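Ubiquitin-conjugating enzyme E2 U (Homo sapiens, PDB 1YRV) accepts activated ubiquitin from an E1 enzyme as a thioester and catalyses its covalent attachment to other proteins. Local coordinates at residues F96-D101 with R150-D155; N64-G69 with S157-I162; F72-H77 with V133-P138; V57-L62 with S126-L131; R30-L35 with E50-W55. All coordinates share one frame; numbering follows the deposited sequence.

All five contacts lie in the single UBC domain, built round the antiparallel sheet 43-47, 54-60, 71-77, 88-91. Contacts 3 and 4 lie near the centre of the chain. Their centres are about 6 Å apart, and both set helix 124-135 against neighbouring strands of the sheet. Contact 5 closes first along the chain and ties helix 23-38 to the start of strand 54-60. Contacts 1 and 2 lie at the other end, about 32 and 31 Å from contact 5 between centres. They use the last two helices of the chain, 146-153 and 156-166. Contact 1 touches contact 3 through H97 and L135, so the loop beside the predicted active-site C108 is tied to the core.

Contact 1: F96-D101 with R150-D155; sequences FHPNVD and RILVKD
F96 and P98 each meet one aliphatic side chain of helix 146-153. Both meetings are apolar. F96 CZ lies 4.1 Å from I151 CD1, and this methyl sits at the edge of the phenyl ring, near its plane. The F96 ring extends toward the helix because CG is anti to the backbone N (chi1 -173°). P98 CG lies 3.8 Å from L152 CD2. The side chains of both pairs cross at about a right angle. Only 121 Å² is buried in all. Helix 156-166 packs on the same residues: I162 on F96 and I151, Y159 on P98 and L152.

The polar bonds are made within 96-101 and with its surroundings. N99 N donates to H97 ND1 at 2.9 Å. The bond is nearly straight (167°) and lies in the imidazole plane. H97 NE2 bonds to L135 O, so both ring nitrogens are held and the ring is fixed in rotation. N99 OD1 bonds to V139 N, and the backbone of N99 pairs with that of C108.

H97, P98 and N99 are the HPN motif of ubiquitin-conjugating enzymes. The side chain of P98 is about 9 Å from that of C108, the predicted thioester cysteine.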
# COMPACT_ATOMS: atom_id res chain seq x y z
N PHE A 96 10.17 6.10 7.94
CA PHE A 96 10.61 7.50 7.85
C PHE A 96 10.33 7.84 6.39
O PHE A 96 11.16 7.63 5.51
CB PHE A 96 12.10 7.61 8.15
CG PHE A 96 12.58 9.02 8.25
CD1 PHE A 96 13.59 9.49 7.42
CD2 PHE A 96 12.06 9.87 9.21
CE1 PHE A 96 14.08 10.80 7.56
CE2 PHE A 96 12.55 11.18 9.35
CZ PHE A 96 13.55 11.64 8.53
N HIS A 97 9.14 8.37 6.13
CA HIS A 97 8.71 8.63 4.76
C HIS A 97 7.92 9.92 4.71
O HIS A 97 7.12 10.19 5.58
CB HIS A 97 7.87 7.42 4.31
CG HIS A 97 7.51 7.43 2.85
ND1 HIS A 97 6.75 8.43 2.29
CD2 HIS A 97 7.86 6.60 1.85
CE1 HIS A 97 6.65 8.22 0.99
NE2 HIS A 97 7.31 7.12 0.69
N PRO A 98 8.15 10.73 3.69
CA PRO A 98 7.47 12.02 3.51
C PRO A 98 5.94 11.97 3.47
O PRO A 98 5.28 12.91 3.91
CB PRO A 98 8.05 12.54 2.19
CG PRO A 98 9.40 11.87 2.12
CD PRO A 98 9.08 10.48 2.58
N ASN A 99 5.36 10.89 2.96
CA ASN A 99 3.92 10.82 2.85
C ASN A 99 3.22 9.85 3.79
O ASN A 99 2.00 9.70 3.73
CB ASN A 99 3.53 10.53 1.41
CG ASN A 99 4.19 11.48 0.43
OD1 ASN A 99 4.78 11.05 -0.56
ND2 ASN A 99 4.13 12.77 0.71
N VAL A 100 3.98 9.20 4.66
CA VAL A 100 3.37 8.26 5.59
C VAL A 100 3.17 8.96 6.92
O VAL A 100 4.10 9.54 7.48
CB VAL A 100 4.26 7.01 5.78
CG1 VAL A 100 3.60 6.04 6.72
CG2 VAL A 100 4.52 6.36 4.44
N ASP A 101 1.93 8.96 7.39
CA ASP A 101 1.60 9.60 8.65
C ASP A 101 2.50 9.01 9.72
O ASP A 101 2.39 7.84 10.06
CB ASP A 101 0.16 9.33 9.04
CG ASP A 101 -0.34 10.31 10.08
OD1 ASP A 101 -1.00 11.29 9.67
OD2 ASP A 101 -0.06 10.10 11.28
N ARG A 150 12.33 17.06 3.98
CA ARG A 150 13.47 17.96 4.05
C ARG A 150 14.79 17.21 3.77
O ARG A 150 15.53 17.58 2.87
CB ARG A 150 13.49 18.59 5.43
CG ARG A 150 14.56 19.58 5.65
CD ARG A 150 14.19 20.41 6.84
NE ARG A 150 14.34 19.70 8.10
CZ ARG A 150 14.12 20.28 9.28
NH1 ARG A 150 13.74 21.56 9.31
NH2 ARG A 150 14.36 19.63 10.41
N ILE A 151 15.06 16.14 4.51
CA ILE A 151 16.30 15.39 4.30
C ILE A 151 16.39 14.76 2.93
O ILE A 151 17.49 14.59 2.37
CB ILE A 151 16.45 14.27 5.32
CG1 ILE A 151 16.85 14.87 6.66
CG2 ILE A 151 17.48 13.23 4.83
CD1 ILE A 151 16.96 13.87 7.77
N LEU A 152 15.23 14.38 2.40
CA LEU A 152 15.16 13.76 1.09
C LEU A 152 15.58 14.77 0.04
O LEU A 152 16.41 14.47 -0.82
CB LEU A 152 13.72 13.29 0.83
CG LEU A 152 13.40 12.79 -0.57
CD1 LEU A 152 14.48 11.83 -1.05
CD2 LEU A 152 12.04 12.09 -0.55
N VAL A 153 15.00 15.96 0.13
CA VAL A 153 15.30 17.03 -0.81
C VAL A 153 16.81 17.25 -0.97
O VAL A 153 17.37 17.11 -2.07
CB VAL A 153 14.63 18.34 -0.35
CG1 VAL A 153 15.00 19.47 -1.30
CG2 VAL A 153 13.12 18.15 -0.30
N LYS A 154 17.48 17.59 0.12
CA LYS A 154 18.91 17.81 0.07
C LYS A 154 19.63 16.53 0.45
O LYS A 154 19.38 15.97 1.50
CB LYS A 154 19.30 18.92 1.04
CG LYS A 154 19.61 20.25 0.37
CD LYS A 154 21.08 20.32 -0.04
CE LYS A 154 21.44 19.27 -1.11
NZ LYS A 154 22.89 19.35 -1.48
N ASP A 155 20.52 16.05 -0.40
CA ASP A 155 21.25 14.84 -0.07
C ASP A 155 20.37 13.60 0.08
O ASP A 155 20.13 13.11 1.18
CB ASP A 155 22.03 15.03 1.23
CG ASP A 155 23.12 14.00 1.42
OD1 ASP A 155 22.94 12.85 0.96
OD2 ASP A 155 24.16 14.36 2.02

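Contact 2: N64-G69 with S157-I162; sequences NSVWQG and SLYRTI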
# COMPACT_ATOMS: atom_id res chain seq x y z
N ASN A 64 15.26 2.51 -9.53
CA ASN A 64 15.87 3.81 -9.70
C ASN A 64 15.17 4.84 -8.81
O ASN A 64 14.98 6.00 -9.17
CB ASN A 64 15.84 4.23 -11.19
CG ASN A 64 16.55 3.23 -12.12
OD1 ASN A 64 15.90 2.39 -12.76
ND2 ASN A 64 17.88 3.31 -12.18
N SER A 65 14.77 4.40 -7.62
CA SER A 65 14.11 5.29 -6.68
C SER A 65 14.89 5.20 -5.37
O SER A 65 15.67 4.26 -5.13
CB SER A 65 12.65 4.85 -6.44
OG SER A 65 12.58 3.61 -5.75
N VAL A 66 14.66 6.18 -4.51
CA VAL A 66 15.31 6.21 -3.22
C VAL A 66 15.17 4.89 -2.45
O VAL A 66 16.07 4.51 -1.69
CB VAL A 66 14.77 7.33 -2.37
CG1 VAL A 66 15.62 7.47 -1.14
CG2 VAL A 66 14.75 8.61 -3.18
N TRP A 67 14.06 4.19 -2.65
CA TRP A 67 13.81 2.93 -1.96
C TRP A 67 14.27 1.70 -2.70
O TRP A 67 13.81 0.60 -2.41
CB TRP A 67 12.32 2.77 -1.64
CG TRP A 67 11.85 3.71 -0.60
CD1 TRP A 67 11.67 3.47 0.74
CD2 TRP A 67 11.56 5.09 -0.81
NE1 TRP A 67 11.29 4.63 1.38
CE2 TRP A 67 11.21 5.63 0.45
CE3 TRP A 67 11.55 5.92 -1.94
CZ2 TRP A 67 10.86 6.96 0.61
CZ3 TRP A 67 11.21 7.26 -1.78
CH2 TRP A 67 10.86 7.77 -0.50
N GLN A 68 15.18 1.87 -3.66
CA GLN A 68 15.70 0.73 -4.40
C GLN A 68 16.36 -0.24 -3.44
O GLN A 68 17.27 0.12 -2.70
CB GLN A 68 16.69 1.19 -5.47
CG GLN A 68 16.02 1.52 -6.80
CD GLN A 68 16.86 1.10 -8.00
OE1 GLN A 68 17.89 1.70 -8.30
NE2 GLN A 68 16.43 0.04 -8.67
N GLY A 69 15.89 -1.49 -3.45
CA GLY A 69 16.46 -2.49 -2.57
C GLY A 69 15.69 -2.61 -1.27
O GLY A 69 15.94 -3.52 -0.47
N SER A 157 21.22 10.87 -0.55
CA SER A 157 22.11 9.79 -0.14
C SER A 157 22.03 9.61 1.37
O SER A 157 22.04 8.50 1.87
CB SER A 157 23.56 10.11 -0.52
OG SER A 157 24.44 9.16 0.05
N LEU A 158 21.98 10.73 2.08
CA LEU A 158 21.87 10.69 3.52
C LEU A 158 20.53 10.05 3.85
O LEU A 158 20.43 9.17 4.70
CB LEU A 158 21.91 12.10 4.11
CG LEU A 158 21.43 12.20 5.55
CD1 LEU A 158 22.26 11.25 6.42
CD2 LEU A 158 21.54 13.63 6.04
N TYR A 159 19.51 10.52 3.16
CA TYR A 159 18.16 10.00 3.33
C TYR A 159 18.22 8.47 3.31
O TYR A 159 17.73 7.82 4.24
CB TYR A 159 17.25 10.51 2.20
CG TYR A 159 15.83 10.05 2.35
CD1 TYR A 159 14.94 10.71 3.19
CD2 TYR A 159 15.40 8.87 1.75
CE1 TYR A 159 13.67 10.19 3.44
CE2 TYR A 159 14.15 8.35 1.99
CZ TYR A 159 13.29 9.00 2.84
OH TYR A 159 12.07 8.45 3.11
N ARG A 160 18.81 7.91 2.26
CA ARG A 160 18.93 6.47 2.15
C ARG A 160 19.63 5.87 3.35
O ARG A 160 19.21 4.85 3.88
CB ARG A 160 19.72 6.07 0.89
CG ARG A 160 18.88 5.88 -0.37
CD ARG A 160 19.57 4.89 -1.34
NE ARG A 160 21.00 5.18 -1.43
CZ ARG A 160 21.50 6.29 -1.97
NH1 ARG A 160 20.68 7.20 -2.49
NH2 ARG A 160 22.81 6.51 -1.95
N THR A 161 20.71 6.51 3.77
CA THR A 161 21.47 6.01 4.91
C THR A 161 20.57 5.83 6.10
O THR A 161 20.67 4.85 6.83
CB THR A 161 22.60 6.98 5.28
OG1 THR A 161 23.64 6.90 4.30
CG2 THR A 161 23.16 6.63 6.65
N ILE A 162 19.67 6.79 6.28
CA ILE A 162 18.72 6.76 7.38
C ILE A 162 17.75 5.60 7.21
O ILE A 162 17.46 4.88 8.17
CB ILE A 162 17.96 8.10 7.47
CG1 ILE A 162 18.96 9.23 7.80
CG2 ILE A 162 16.88 8.04 8.54
CD1 ILE A 162 18.35 10.59 7.93
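Y159 and V66 are turned to meet by their first torsions. Y159 chi1 of -178° sends the ring out from the helix toward the loop. V66 chi1 of -170° places CG1 opposite its own backbone N, against that ring. The approach is very close, even strained: V66 CG1 is 3.2 Å from Y159 CD2, and the two side chains cross at about a right angle. The phenol then continues to W67. The pair is an offset edge-to-face stack, with the edge of Y159 toward the indole face. Centroids are 5.6 Å apart and the planes stand at 69°. W67 CZ2 lies 3.8 Å from Y159 CE2 and 3.2 Å from Y159 OH, which approaches obliquely.

The loop joins strands 54-60 and 71-77 of the UBC fold, and helix 156-166, the last of this construct, packs on it. A type I turn from S65 to Q68 shapes the loop, closed by Q68 N to S65 O at 2.8 Å. The Y159 hydroxyl also makes a weak hydrogen bond to F96 O. An alanine in place of Y159 would probably open a gap between loop and helix, take the aromatic edge from the W67 face and lose that weak bond. Beside the ring, R160 CG is 3.4 Å from V66 O and 3.7 Å from V66 CG1.

Contact 3: F72-H77 with V133-P138; sequences FQLTIH and VMLSNP
F72 reaches from strand 71-77 to the C-terminal end of helix 124-135 and meets L135 and S136. Its CB leaves the strand toward the helix. CG stands beside the backbone N and opposite the carbonyl carbon (chi1 -53°), which carries the ring on past L135. Further out, CE1 is 4.0 Å from L135 O. On the other branch, CE2 is 3.7 Å from S136 OG, which lies in the ring plane at the edge. At the tip, CZ approaches L135 O to 3.5 Å and L135 CB to 3.9 Å. L135 CB sits over one face of the F72 ring, displaced toward the rim and 19° off the ring normal, a CH-pi contact. L74, two residues along the strand, adds a looser touch: its CD1 is 4.5 Å from L135 CD1.

The polar atoms beside the ring are bonded elsewhere. S136 OG bonds to Q132 O and L62 N, and L135 O has its partner in the 96-101 loop. F72 also meets W67 and F91. An alanine at F72 would probably leave a gap beneath L135 CB and remove the aromatic face that packs on it.

This is part of the buried core of the UBC fold, where helix 124-135 packs on the antiparallel sheet. The L135 side chain is about 8 Å from that of C108, so this part of the core lies near the predicted active site.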
# COMPACT_ATOMS: atom_id res chain seq x y z
N PHE A 72 8.42 -2.41 1.29
CA PHE A 72 7.33 -1.84 2.08
C PHE A 72 6.48 -2.99 2.60
O PHE A 72 5.92 -3.77 1.82
CB PHE A 72 6.48 -0.89 1.23
CG PHE A 72 7.27 0.18 0.51
CD1 PHE A 72 7.89 1.22 1.20
CD2 PHE A 72 7.33 0.19 -0.88
CE1 PHE A 72 8.56 2.27 0.50
CE2 PHE A 72 8.00 1.23 -1.57
CZ PHE A 72 8.61 2.27 -0.87
N GLN A 73 6.43 -3.13 3.92
CA GLN A 73 5.63 -4.18 4.55
C GLN A 73 4.37 -3.53 5.10
O GLN A 73 4.43 -2.75 6.05
CB GLN A 73 6.40 -4.84 5.67
CG GLN A 73 7.54 -5.65 5.16
CD GLN A 73 8.46 -6.05 6.27
OE1 GLN A 73 9.13 -5.20 6.85
NE2 GLN A 73 8.49 -7.35 6.59
N LEU A 74 3.23 -3.87 4.50
CA LEU A 74 1.96 -3.28 4.86
C LEU A 74 0.89 -4.30 5.19
O LEU A 74 1.07 -5.50 5.01
CB LEU A 74 1.48 -2.47 3.66
CG LEU A 74 2.49 -1.58 2.96
CD1 LEU A 74 2.23 -1.53 1.46
CD2 LEU A 74 2.44 -0.21 3.58
N THR A 75 -0.23 -3.80 5.69
CA THR A 75 -1.40 -4.63 5.90
C THR A 75 -2.49 -3.85 5.16
O THR A 75 -2.50 -2.60 5.16
CB THR A 75 -1.85 -4.81 7.38
OG1 THR A 75 -2.21 -3.55 7.93
CG2 THR A 75 -0.78 -5.45 8.20
N ILE A 76 -3.40 -4.57 4.52
CA ILE A 76 -4.50 -3.93 3.79
C ILE A 76 -5.82 -4.50 4.32
O ILE A 76 -6.06 -5.71 4.25
CB ILE A 76 -4.39 -4.20 2.26
CG1 ILE A 76 -3.04 -3.66 1.76
CG2 ILE A 76 -5.56 -3.57 1.52
CD1 ILE A 76 -2.88 -3.73 0.28
N HIS A 77 -6.63 -3.63 4.90
CA HIS A 77 -7.91 -4.03 5.43
C HIS A 77 -9.05 -3.56 4.55
O HIS A 77 -9.30 -2.37 4.42
CB HIS A 77 -8.09 -3.47 6.83
CG HIS A 77 -9.52 -3.41 7.26
ND1 HIS A 77 -10.26 -4.55 7.53
CD2 HIS A 77 -10.36 -2.36 7.42
CE1 HIS A 77 -11.50 -4.20 7.84
NE2 HIS A 77 -11.59 -2.88 7.78
N VAL A 133 4.51 2.36 -7.06
CA VAL A 133 4.99 3.58 -7.69
C VAL A 133 4.91 4.81 -6.83
O VAL A 133 5.87 5.58 -6.73
CB VAL A 133 4.25 3.86 -8.98
CG1 VAL A 133 4.79 5.14 -9.61
CG2 VAL A 133 4.40 2.67 -9.93
N MET A 134 3.75 5.01 -6.21
CA MET A 134 3.53 6.17 -5.37
C MET A 134 4.44 6.18 -4.16
O MET A 134 5.08 7.18 -3.89
CB MET A 134 2.06 6.22 -4.93
CG MET A 134 1.02 6.18 -6.07
SD MET A 134 -0.71 6.79 -5.65
CE MET A 134 -1.55 6.59 -7.37
N LEU A 135 4.52 5.08 -3.44
CA LEU A 135 5.36 5.07 -2.26
C LEU A 135 6.87 5.22 -2.59
O LEU A 135 7.70 5.52 -1.71
CB LEU A 135 5.10 3.80 -1.43
CG LEU A 135 3.82 3.87 -0.58
CD1 LEU A 135 3.35 2.46 -0.23
CD2 LEU A 135 4.04 4.70 0.69
N SER A 136 7.22 5.04 -3.86
CA SER A 136 8.60 5.21 -4.29
C SER A 136 8.83 6.59 -4.89
O SER A 136 9.93 6.88 -5.36
CB SER A 136 8.97 4.14 -5.32
OG SER A 136 8.82 2.87 -4.75
N ASN A 137 7.81 7.43 -4.88
CA ASN A 137 7.89 8.76 -5.43
C ASN A 137 7.07 9.71 -4.62
O ASN A 137 5.96 10.08 -5.00
CB ASN A 137 7.40 8.78 -6.88
CG ASN A 137 8.24 7.90 -7.78
OD1 ASN A 137 9.45 8.12 -7.91
ND2 ASN A 137 7.62 6.88 -8.37
N PRO A 138 7.59 10.12 -3.47
CA PRO A 138 6.93 11.05 -2.56
C PRO A 138 6.45 12.37 -3.20
O PRO A 138 7.00 12.86 -4.19
CB PRO A 138 8.01 11.28 -1.50
CG PRO A 138 8.70 9.96 -1.44
CD PRO A 138 8.86 9.63 -2.89

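Contact 4: V57-L62 with S126-L131; sequences VEIEGL and SILLAL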
# COMPACT_ATOMS: atom_id res chain seq x y z
N VAL A 57 1.01 -7.62 3.02
CA VAL A 57 1.72 -7.38 1.79
C VAL A 57 3.12 -6.81 1.93
O VAL A 57 3.44 -6.09 2.87
CB VAL A 57 0.92 -6.43 0.85
CG1 VAL A 57 -0.56 -6.73 0.94
CG2 VAL A 57 1.20 -4.99 1.17
N GLU A 58 3.94 -7.15 0.94
CA GLU A 58 5.33 -6.69 0.81
C GLU A 58 5.55 -6.21 -0.61
O GLU A 58 5.34 -6.95 -1.58
CB GLU A 58 6.29 -7.83 1.13
CG GLU A 58 6.45 -8.05 2.62
CD GLU A 58 7.73 -8.82 3.00
OE1 GLU A 58 8.77 -8.64 2.32
OE2 GLU A 58 7.69 -9.58 4.01
N ILE A 59 5.94 -4.95 -0.73
CA ILE A 59 6.18 -4.36 -2.04
C ILE A 59 7.61 -3.85 -2.13
O ILE A 59 8.04 -3.05 -1.31
CB ILE A 59 5.24 -3.19 -2.31
CG1 ILE A 59 3.79 -3.61 -2.08
CG2 ILE A 59 5.37 -2.76 -3.76
CD1 ILE A 59 2.81 -2.45 -2.16
N GLU A 60 8.37 -4.35 -3.11
CA GLU A 60 9.75 -3.91 -3.26
C GLU A 60 9.83 -2.47 -3.76
O GLU A 60 8.96 -2.00 -4.51
CB GLU A 60 10.51 -4.84 -4.20
CG GLU A 60 10.75 -6.23 -3.63
CD GLU A 60 11.49 -7.17 -4.60
OE1 GLU A 60 11.67 -6.78 -5.79
OE2 GLU A 60 11.88 -8.29 -4.18
N GLY A 61 10.86 -1.76 -3.29
CA GLY A 61 11.07 -0.38 -3.68
C GLY A 61 11.17 -0.26 -5.18
O GLY A 61 11.80 -1.08 -5.83
N LEU A 62 10.56 0.77 -5.75
CA LEU A 62 10.61 0.93 -7.20
C LEU A 62 12.05 1.02 -7.70
O LEU A 62 13.00 1.28 -6.93
CB LEU A 62 9.85 2.19 -7.61
CG LEU A 62 9.32 2.22 -9.02
CD1 LEU A 62 8.41 1.05 -9.21
CD2 LEU A 62 8.60 3.53 -9.29
N SER A 126 -4.18 -3.47 -9.00
CA SER A 126 -4.03 -2.04 -9.25
C SER A 126 -3.47 -1.36 -8.05
O SER A 126 -2.49 -0.62 -8.13
CB SER A 126 -5.38 -1.38 -9.51
OG SER A 126 -5.86 -1.72 -10.77
N ILE A 127 -4.14 -1.59 -6.94
CA ILE A 127 -3.76 -1.02 -5.67
C ILE A 127 -2.31 -1.34 -5.33
O ILE A 127 -1.57 -0.50 -4.84
CB ILE A 127 -4.66 -1.58 -4.57
CG1 ILE A 127 -6.14 -1.30 -4.95
CG2 ILE A 127 -4.19 -1.05 -3.23
CD1 ILE A 127 -7.13 -1.88 -3.98
N LEU A 128 -1.91 -2.57 -5.60
CA LEU A 128 -0.55 -2.97 -5.28
C LEU A 128 0.46 -2.27 -6.20
O LEU A 128 1.44 -1.72 -5.72
CB LEU A 128 -0.44 -4.51 -5.33
CG LEU A 128 -1.28 -5.28 -4.29
CD1 LEU A 128 -1.10 -6.83 -4.37
CD2 LEU A 128 -0.84 -4.80 -2.90
N LEU A 129 0.21 -2.26 -7.51
CA LEU A 129 1.12 -1.60 -8.43
C LEU A 129 1.09 -0.11 -8.15
O LEU A 129 2.14 0.53 -8.09
CB LEU A 129 0.75 -1.85 -9.90
CG LEU A 129 0.62 -3.32 -10.37
CD1 LEU A 129 0.09 -3.37 -11.78
CD2 LEU A 129 1.98 -4.06 -10.27
N ALA A 130 -0.09 0.48 -7.97
CA ALA A 130 -0.12 1.92 -7.71
C ALA A 130 0.69 2.25 -6.46
O ALA A 130 1.49 3.21 -6.47
CB ALA A 130 -1.57 2.45 -7.58
N LEU A 131 0.48 1.48 -5.39
CA LEU A 131 1.22 1.69 -4.13
C LEU A 131 2.72 1.70 -4.37
O LEU A 131 3.44 2.58 -3.90
CB LEU A 131 0.88 0.58 -3.13
CG LEU A 131 -0.01 0.88 -1.90
CD1 LEU A 131 -1.03 1.90 -2.21
CD2 LEU A 131 -0.65 -0.42 -1.44
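V57 and I59 on strand 54-60 pack against L128 and L131 on helix 124-135. This is helix-on-sheet packing in the core of the UBC fold. The strand and helix axes are 9.4 Å apart at closest approach and make an angle of 42°. V57 and I59 are alternate residues, so both side chains point to the same face of the strand. E58 between them points away.

The side chains that meet are all apolar. I59 does most of the touching, through CD1. Its CG1 lies opposite the carbonyl carbon and the chain then runs extended (chi2 173°), which carries CD1 to the helix. There I59 CD1 is 3.9 Å from the backbone L128 O. The tip of L128, CD2, lies 4.3 Å from V57 CG1 and 4.4 Å from I59 CD1. A45 of strand 43-47 touches both V57 and L128.

Hydrogen bonds lie outside this patch. Backbone bonds of V57 to L74 and of I59 to F72 hold the strand in the sheet. Just beyond the helical segment, Q132 NE2 bonds to E60 O and ties the end of the strand to the helix.

I59 and L131 cross at about a right angle, with I59 CD1 3.7 Å from L131 CB and 4.1 Å from L131 CD2.

Contact 5: R30-L35 with E50-W55; sequences RDFCDL and EDMMEW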
# COMPACT_ATOMS: atom_id res chain seq x y z
N ARG A 30 -11.92 -13.10 -6.94
CA ARG A 30 -11.53 -12.95 -8.33
C ARG A 30 -10.19 -12.22 -8.37
O ARG A 30 -9.24 -12.72 -8.95
CB ARG A 30 -12.58 -12.17 -9.10
CG ARG A 30 -12.13 -11.79 -10.50
CD ARG A 30 -12.76 -10.45 -10.96
NE ARG A 30 -12.42 -9.36 -10.05
CZ ARG A 30 -13.09 -8.21 -9.96
NH1 ARG A 30 -12.72 -7.23 -9.09
NH2 ARG A 30 -14.12 -8.01 -10.76
N ASP A 31 -10.10 -11.05 -7.75
CA ASP A 31 -8.85 -10.30 -7.74
C ASP A 31 -7.63 -11.12 -7.35
O ASP A 31 -6.58 -10.95 -7.95
CB ASP A 31 -8.93 -9.13 -6.78
CG ASP A 31 -9.80 -8.00 -7.30
OD1 ASP A 31 -10.26 -8.08 -8.46
OD2 ASP A 31 -10.01 -7.03 -6.54
N PHE A 32 -7.75 -11.96 -6.33
CA PHE A 32 -6.62 -12.78 -5.89
C PHE A 32 -6.18 -13.77 -6.96
O PHE A 32 -5.00 -13.99 -7.17
CB PHE A 32 -6.98 -13.54 -4.63
CG PHE A 32 -5.81 -14.11 -3.90
CD1 PHE A 32 -5.96 -15.26 -3.13
CD2 PHE A 32 -4.55 -13.50 -3.96
CE1 PHE A 32 -4.86 -15.79 -2.41
CE2 PHE A 32 -3.45 -14.04 -3.25
CZ PHE A 32 -3.61 -15.18 -2.48
N CYS A 33 -7.13 -14.39 -7.64
CA CYS A 33 -6.78 -15.32 -8.72
C CYS A 33 -6.00 -14.56 -9.80
O CYS A 33 -5.06 -15.08 -10.38
CB CYS A 33 -8.02 -15.92 -9.37
SG CYS A 33 -8.93 -17.02 -8.32
N ASP A 34 -6.42 -13.32 -10.07
CA ASP A 34 -5.78 -12.49 -11.07
C ASP A 34 -4.36 -12.12 -10.67
O ASP A 34 -3.46 -12.10 -11.50
CB ASP A 34 -6.57 -11.21 -11.27
CG ASP A 34 -7.83 -11.42 -12.06
OD1 ASP A 34 -8.62 -10.44 -12.15
OD2 ASP A 34 -8.04 -12.53 -12.60
N LEU A 35 -4.19 -11.81 -9.40
CA LEU A 35 -2.93 -11.42 -8.84
C LEU A 35 -2.00 -12.59 -8.97
O LEU A 35 -0.86 -12.45 -9.41
CB LEU A 35 -3.11 -11.06 -7.39
CG LEU A 35 -2.20 -9.98 -6.84
CD1 LEU A 35 -1.41 -10.53 -5.70
CD2 LEU A 35 -1.34 -9.42 -7.95
N GLU A 50 -10.03 -15.72 6.76
CA GLU A 50 -11.01 -16.44 5.95
C GLU A 50 -11.90 -15.46 5.20
O GLU A 50 -12.43 -15.75 4.12
CB GLU A 50 -11.84 -17.34 6.86
CG GLU A 50 -11.75 -18.80 6.45
CD GLU A 50 -10.36 -19.18 5.94
OE1 GLU A 50 -9.55 -19.74 6.72
OE2 GLU A 50 -10.10 -18.91 4.74
N ASP A 51 -12.05 -14.29 5.80
CA ASP A 51 -12.82 -13.18 5.26
C ASP A 51 -12.31 -12.73 3.89
O ASP A 51 -13.09 -12.30 3.02
CB ASP A 51 -12.66 -11.98 6.18
CG ASP A 51 -13.91 -11.67 6.90
OD1 ASP A 51 -13.98 -10.60 7.57
OD2 ASP A 51 -14.83 -12.51 6.79
N MET A 52 -11.00 -12.79 3.77
CA MET A 52 -10.27 -12.33 2.62
C MET A 52 -10.26 -10.83 2.68
O MET A 52 -9.96 -10.14 1.70
CB MET A 52 -10.88 -12.82 1.32
CG MET A 52 -10.43 -14.22 0.99
SD MET A 52 -10.65 -14.50 -0.76
CE MET A 52 -9.09 -14.05 -1.35
N MET A 53 -10.55 -10.32 3.87
CA MET A 53 -10.60 -8.90 4.14
C MET A 53 -9.28 -8.36 4.67
O MET A 53 -8.99 -7.17 4.51
CB MET A 53 -11.67 -8.61 5.18
CG MET A 53 -13.10 -8.89 4.74
SD MET A 53 -13.87 -7.71 3.59
CE MET A 53 -13.96 -8.68 2.12
N GLU A 54 -8.51 -9.23 5.31
CA GLU A 54 -7.27 -8.82 5.92
C GLU A 54 -6.11 -9.38 5.13
O GLU A 54 -6.05 -10.59 4.89
CB GLU A 54 -7.20 -9.31 7.37
CG GLU A 54 -8.31 -8.78 8.30
CD GLU A 54 -8.42 -7.25 8.25
OE1 GLU A 54 -7.36 -6.57 8.13
OE2 GLU A 54 -9.55 -6.72 8.35
N TRP A 55 -5.20 -8.50 4.71
CA TRP A 55 -4.03 -8.92 3.91
C TRP A 55 -2.69 -8.48 4.45
O TRP A 55 -2.56 -7.43 5.08
CB TRP A 55 -4.10 -8.35 2.50
CG TRP A 55 -5.26 -8.81 1.78
CD1 TRP A 55 -6.55 -8.46 2.01
CD2 TRP A 55 -5.29 -9.82 0.76
NE1 TRP A 55 -7.38 -9.19 1.20
CE2 TRP A 55 -6.63 -10.03 0.43
CE3 TRP A 55 -4.29 -10.56 0.10
CZ2 TRP A 55 -7.02 -10.97 -0.53
CZ3 TRP A 55 -4.67 -11.49 -0.86
CH2 TRP A 55 -6.04 -11.68 -1.17
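F32 on helix 23-38 faces M52 in the loop before strand 54-60, with their CA atoms 9.3 Å apart.

The main side-chain contact is an edge-to-face stack. The edge of the W55 benzene ring points at the face of F32, with planes at 80° and centroids 5.0 Å apart. W55 CH2 lies 3.6 Å from F32 CD2, and W55 CZ3 is 3.7 Å from F32 CE2. M52 comes in on the same side of the F32 ring plane, but obliquely and nearer CD1. Its chain bends at the last torsion, and M52 CE comes to 3.8 Å from F32 CD1 and 3.9 Å from F32 CB.

The indole is held from its other end. W55 NE1 donates to M52 O at 2.8 Å, from above the carbonyl plane. This bent bond (140°) helps hold the indole against the loop. On the helix, R30 grips D31 OD1 side-on with NE and NH1, the NH1 bond being 2.7 Å. D31 OD2 bonds to Y82 OH and to L124 N, the latter tying helix 23-38 to the start of helix 124-135.

P47 of strand 43-47 touches F32, M52 and W55 alike. W55 also packs on L124 of helix 124-135, while K36, one turn on from F32, makes a cation-pi contact with its ring.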